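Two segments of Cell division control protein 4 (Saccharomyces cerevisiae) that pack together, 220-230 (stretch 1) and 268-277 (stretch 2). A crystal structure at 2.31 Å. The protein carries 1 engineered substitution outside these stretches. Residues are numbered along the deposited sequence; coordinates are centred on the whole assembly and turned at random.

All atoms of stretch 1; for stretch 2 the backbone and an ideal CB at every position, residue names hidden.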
# COMPACT_ATOMS: atom_id res chain seq x y z
N ILE B 220 -24.73 6.47 -4.45
CA ILE B 220 -24.60 6.75 -3.03
C ILE B 220 -25.42 5.74 -2.23
O ILE B 220 -26.56 5.46 -2.58
CB ILE B 220 -25.09 8.16 -2.69
CG1 ILE B 220 -24.48 9.19 -3.63
CG2 ILE B 220 -24.79 8.49 -1.24
CD1 ILE B 220 -25.06 10.58 -3.46
N VAL B 221 -24.83 5.20 -1.17
CA VAL B 221 -25.52 4.28 -0.28
C VAL B 221 -25.46 4.83 1.14
O VAL B 221 -24.37 5.04 1.67
CB VAL B 221 -24.88 2.89 -0.30
CG1 VAL B 221 -25.76 1.89 0.45
CG2 VAL B 221 -24.66 2.43 -1.73
N THR B 222 -26.62 5.06 1.75
CA THR B 222 -26.66 5.71 3.05
C THR B 222 -27.37 4.87 4.10
O THR B 222 -28.53 4.50 3.93
CB THR B 222 -27.35 7.10 2.97
OG1 THR B 222 -28.69 6.95 2.49
CG2 THR B 222 -26.58 8.02 2.04
N GLY B 223 -26.67 4.57 5.19
CA GLY B 223 -27.26 3.85 6.31
C GLY B 223 -27.81 4.82 7.34
O GLY B 223 -27.22 5.88 7.59
N SER B 224 -28.93 4.46 7.95
CA SER B 224 -29.61 5.35 8.88
C SER B 224 -30.07 4.66 10.15
O SER B 224 -30.12 3.44 10.23
CB SER B 224 -30.81 6.02 8.19
OG SER B 224 -31.69 6.61 9.14
N ARG B 225 -30.42 5.47 11.15
CA ARG B 225 -31.01 4.98 12.38
C ARG B 225 -32.46 4.53 12.20
O ARG B 225 -33.11 4.12 13.16
CB ARG B 225 -30.93 6.04 13.47
CG ARG B 225 -29.53 6.28 13.99
CD ARG B 225 -29.51 7.29 15.11
NE ARG B 225 -28.28 7.19 15.89
CZ ARG B 225 -27.97 8.00 16.90
NH1 ARG B 225 -28.80 8.98 17.25
NH2 ARG B 225 -26.83 7.83 17.55
N ASP B 226 -32.96 4.60 10.97
CA ASP B 226 -34.30 4.09 10.67
C ASP B 226 -34.25 2.62 10.25
O ASP B 226 -35.22 2.09 9.71
CB ASP B 226 -35.01 4.93 9.60
CG ASP B 226 -34.24 5.00 8.29
OD1 ASP B 226 -33.37 4.14 8.04
OD2 ASP B 226 -34.51 5.93 7.50
N ASN B 227 -33.10 1.99 10.50
CA ASN B 227 -32.85 0.57 10.21
C ASN B 227 -32.69 0.24 8.73
O ASN B 227 -32.52 -0.92 8.36
CB ASN B 227 -33.91 -0.33 10.84
CG ASN B 227 -34.20 0.02 12.29
OD1 ASN B 227 -33.45 0.76 12.92
ND2 ASN B 227 -35.28 -0.52 12.83
N THR B 228 -32.73 1.26 7.88
CA THR B 228 -32.68 1.04 6.44
C THR B 228 -31.41 1.57 5.80
O THR B 228 -30.61 2.27 6.43
CB THR B 228 -33.85 1.75 5.72
OG1 THR B 228 -33.54 3.13 5.53
CG2 THR B 228 -35.15 1.62 6.52
N LEU B 229 -31.22 1.22 4.53
CA LEU B 229 -30.26 1.89 3.67
C LEU B 229 -30.97 2.40 2.43
O LEU B 229 -31.82 1.72 1.86
CB LEU B 229 -29.13 0.95 3.27
CG LEU B 229 -28.17 0.49 4.36
CD1 LEU B 229 -28.62 -0.83 4.97
CD2 LEU B 229 -26.76 0.38 3.80
N HIS B 230 -30.62 3.62 2.01
CA HIS B 230 -31.16 4.18 0.78
C HIS B 230 -30.08 4.20 -0.29
O HIS B 230 -28.92 4.46 0.01
CB HIS B 230 -31.69 5.60 1.02
CG HIS B 230 -33.03 5.64 1.68
ND1 HIS B 230 -33.38 4.81 2.73
CD2 HIS B 230 -34.11 6.43 1.45
CE1 HIS B 230 -34.61 5.09 3.11
NE2 HIS B 230 -35.08 6.06 2.35
N UNK B 268 -34.03 -4.67 5.95
CA UNK B 268 -33.52 -5.95 6.41
C UNK B 268 -33.12 -5.91 7.87
O UNK B 268 -33.38 -6.86 8.62
CB UNK B 268 -32.33 -6.38 5.56
N UNK B 269 -32.50 -4.81 8.29
CA UNK B 269 -32.05 -4.67 9.67
C UNK B 269 -33.18 -4.29 10.63
O UNK B 269 -34.16 -3.66 10.24
CB UNK B 269 -30.94 -3.62 9.74
N UNK B 270 -33.03 -4.70 11.88
CA UNK B 270 -34.04 -4.44 12.91
C UNK B 270 -33.57 -3.33 13.84
O UNK B 270 -34.26 -2.99 14.80
CB UNK B 270 -34.34 -5.71 13.71
N UNK B 271 -32.41 -2.77 13.54
CA UNK B 271 -31.85 -1.69 14.34
C UNK B 271 -30.96 -0.81 13.47
O UNK B 271 -30.74 -1.10 12.30
CB UNK B 271 -31.06 -2.25 15.53
N UNK B 272 -30.48 0.28 14.07
CA UNK B 272 -29.72 1.29 13.34
C UNK B 272 -28.60 0.70 12.49
O UNK B 272 -27.91 -0.23 12.91
CB UNK B 272 -29.13 2.30 14.32
N UNK B 273 -28.46 1.22 11.27
CA UNK B 273 -27.37 0.82 10.40
C UNK B 273 -26.15 1.66 10.74
O UNK B 273 -26.08 2.84 10.40
CB UNK B 273 -27.75 0.97 8.93
N UNK B 274 -25.20 1.03 11.42
CA UNK B 274 -24.06 1.72 12.01
C UNK B 274 -22.91 1.92 11.04
O UNK B 274 -22.20 2.92 11.10
CB UNK B 274 -23.56 0.94 13.23
N UNK B 275 -22.71 0.96 10.15
CA UNK B 275 -21.56 0.98 9.26
C UNK B 275 -21.89 0.42 7.88
O UNK B 275 -22.76 -0.44 7.75
CB UNK B 275 -20.41 0.19 9.88
N UNK B 276 -21.19 0.92 6.87
CA UNK B 276 -21.43 0.47 5.50
C UNK B 276 -20.12 0.50 4.70
O UNK B 276 -19.31 1.42 4.85
CB UNK B 276 -22.49 1.34 4.83
N UNK B 277 -19.92 -0.51 3.87
CA UNK B 277 -18.71 -0.61 3.06
C UNK B 277 -19.03 -1.32 1.76
O UNK B 277 -19.52 -2.44 1.77
CB UNK B 277 -17.60 -1.34 3.82

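Stretch 1 forms a hairpin: Thr 222 and His 230 exchange backbone hydrogen bonds, and a type I turn runs from Ser 224 to Asn 227. Stretch 2 crosses it with its strand at 152° to strand 220-224, nearly antiparallel, at a closest approach of 5.6 Å.

Position 268 has phi/psi of 174/-41, an unusual combination that a residue without a CB tolerates best, and an ideal CB there would find nothing of stretch 1 within 5.5 Å. The deposited residue is Gly 268, whose N makes a weak hydrogen bond to a water.

At position 269 CA-to-CB points toward stretch 1, and the ideal CB lies 3.4 Å from Asn 227 O. Beyond it waits CD1 of Leu 229, so a flat or apolar side chain would suit, whether aromatic, leucine or histidine. The residue is His 269, with chi1 in m. Leu 229 CD1 meets the edge of its ring, 4.3 Å from His 269 CD2, while both ring nitrogens are hydrogen-bonded elsewhere in the structure. The same water, which weakly accepts from Gly 268 N at 3.3 Å from its O, donates to Asn 227 O (2.7 Å from the water O) and to His 269 O (2.6 Å from the water O), tying the two backbones together.

Position 270 points away, its ideal CB 5.3 Å from Asn 227 ND2, so stretch 1 sets little limit and many long or polar residues would do. It is Met 270.

Position 271 also points away, with an extended backbone (-151/175) and its ideal CB 4.6 Å from Asn 227 OD1. Small or polar residues would fit, though larger ones are not excluded. In Ala 271 the backbone makes the contact: Asn 227 CA lies 3.4 Å from Ala 271 O in a CA-H...O contact.

At position 272 CA-to-CB runs sideways, and the ideal CB lies 3.8 Å from Arg 225 CA and 4.4 Å from Ser 224 O. With the backbone so close, a small residue such as serine, alanine or threonine is a reasonable expectation. Ser 272 has chi1 in t, which brings OG to 3.4 Å from Arg 225 CG; that hydroxyl has no polar partner in the model.

Position 273 points toward stretch 1, and its N donates to Ser 224 O at 3.0 Å and 169°, an almost straight bond. The ideal CB lies 3.9 Å from Gly 223 CA, where no side chain stands in the way, and Leu 229 offers an apolar surface. Valine or isoleucine would suit. Val 273 sets CG1 3.8 Å from Gly 223 CA and CG2 3.7 Å from Leu 229 CD1; an ideal CB on Gly 223 would sit 2.6 Å from that CG1, a clash.

Positions 274 and 275 point away and leave the choice open; they are Arg 274 and Thr 275.

Position 276 turns toward stretch 1 again, its ideal CB 4.5 Å from Leu 229 CD2, which favours a mid-sized apolar residue. Val 276 places CG2 4.0 Å from Leu 229 CD2 and 4.3 Å from Val 221 CG1.

Position 277 is out of reach and unconstrained here; it is Ser 277.

Stretch 2 268-277: GHMASVRTVS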
# COMPACT_ATOMS: atom_id res chain seq x y z
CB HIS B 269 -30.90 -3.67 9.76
CG HIS B 269 -29.63 -4.18 9.15
ND1 HIS B 269 -28.97 -5.29 9.64
CD2 HIS B 269 -28.90 -3.75 8.10
CE1 HIS B 269 -27.89 -5.51 8.91
NE2 HIS B 269 -27.82 -4.59 7.97
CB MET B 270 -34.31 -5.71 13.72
CG MET B 270 -34.96 -6.85 12.94
SD MET B 270 -36.68 -6.54 12.52
CE MET B 270 -36.53 -5.96 10.83
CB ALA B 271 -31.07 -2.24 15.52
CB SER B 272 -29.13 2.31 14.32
OG SER B 272 -28.18 3.14 13.68
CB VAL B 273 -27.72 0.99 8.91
CG1 VAL B 273 -26.54 0.59 8.04
CG2 VAL B 273 -28.95 0.15 8.57
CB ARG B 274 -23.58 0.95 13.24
CG ARG B 274 -22.44 1.62 14.00
CD ARG B 274 -22.83 3.02 14.45
NE ARG B 274 -21.83 3.57 15.35
CZ ARG B 274 -20.73 4.20 14.95
NH1 ARG B 274 -20.49 4.36 13.65
NH2 ARG B 274 -19.87 4.67 15.84
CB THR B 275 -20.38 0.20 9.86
OG1 THR B 275 -19.32 0.12 8.90
CG2 THR B 275 -20.83 -1.21 10.24
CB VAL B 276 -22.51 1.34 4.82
CG1 VAL B 276 -22.08 2.79 4.76
CG2 VAL B 276 -22.84 0.82 3.44
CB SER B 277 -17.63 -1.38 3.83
OG SER B 277 -16.49 -1.63 3.02
O HOH W 1 -34.86 -2.34 8.17
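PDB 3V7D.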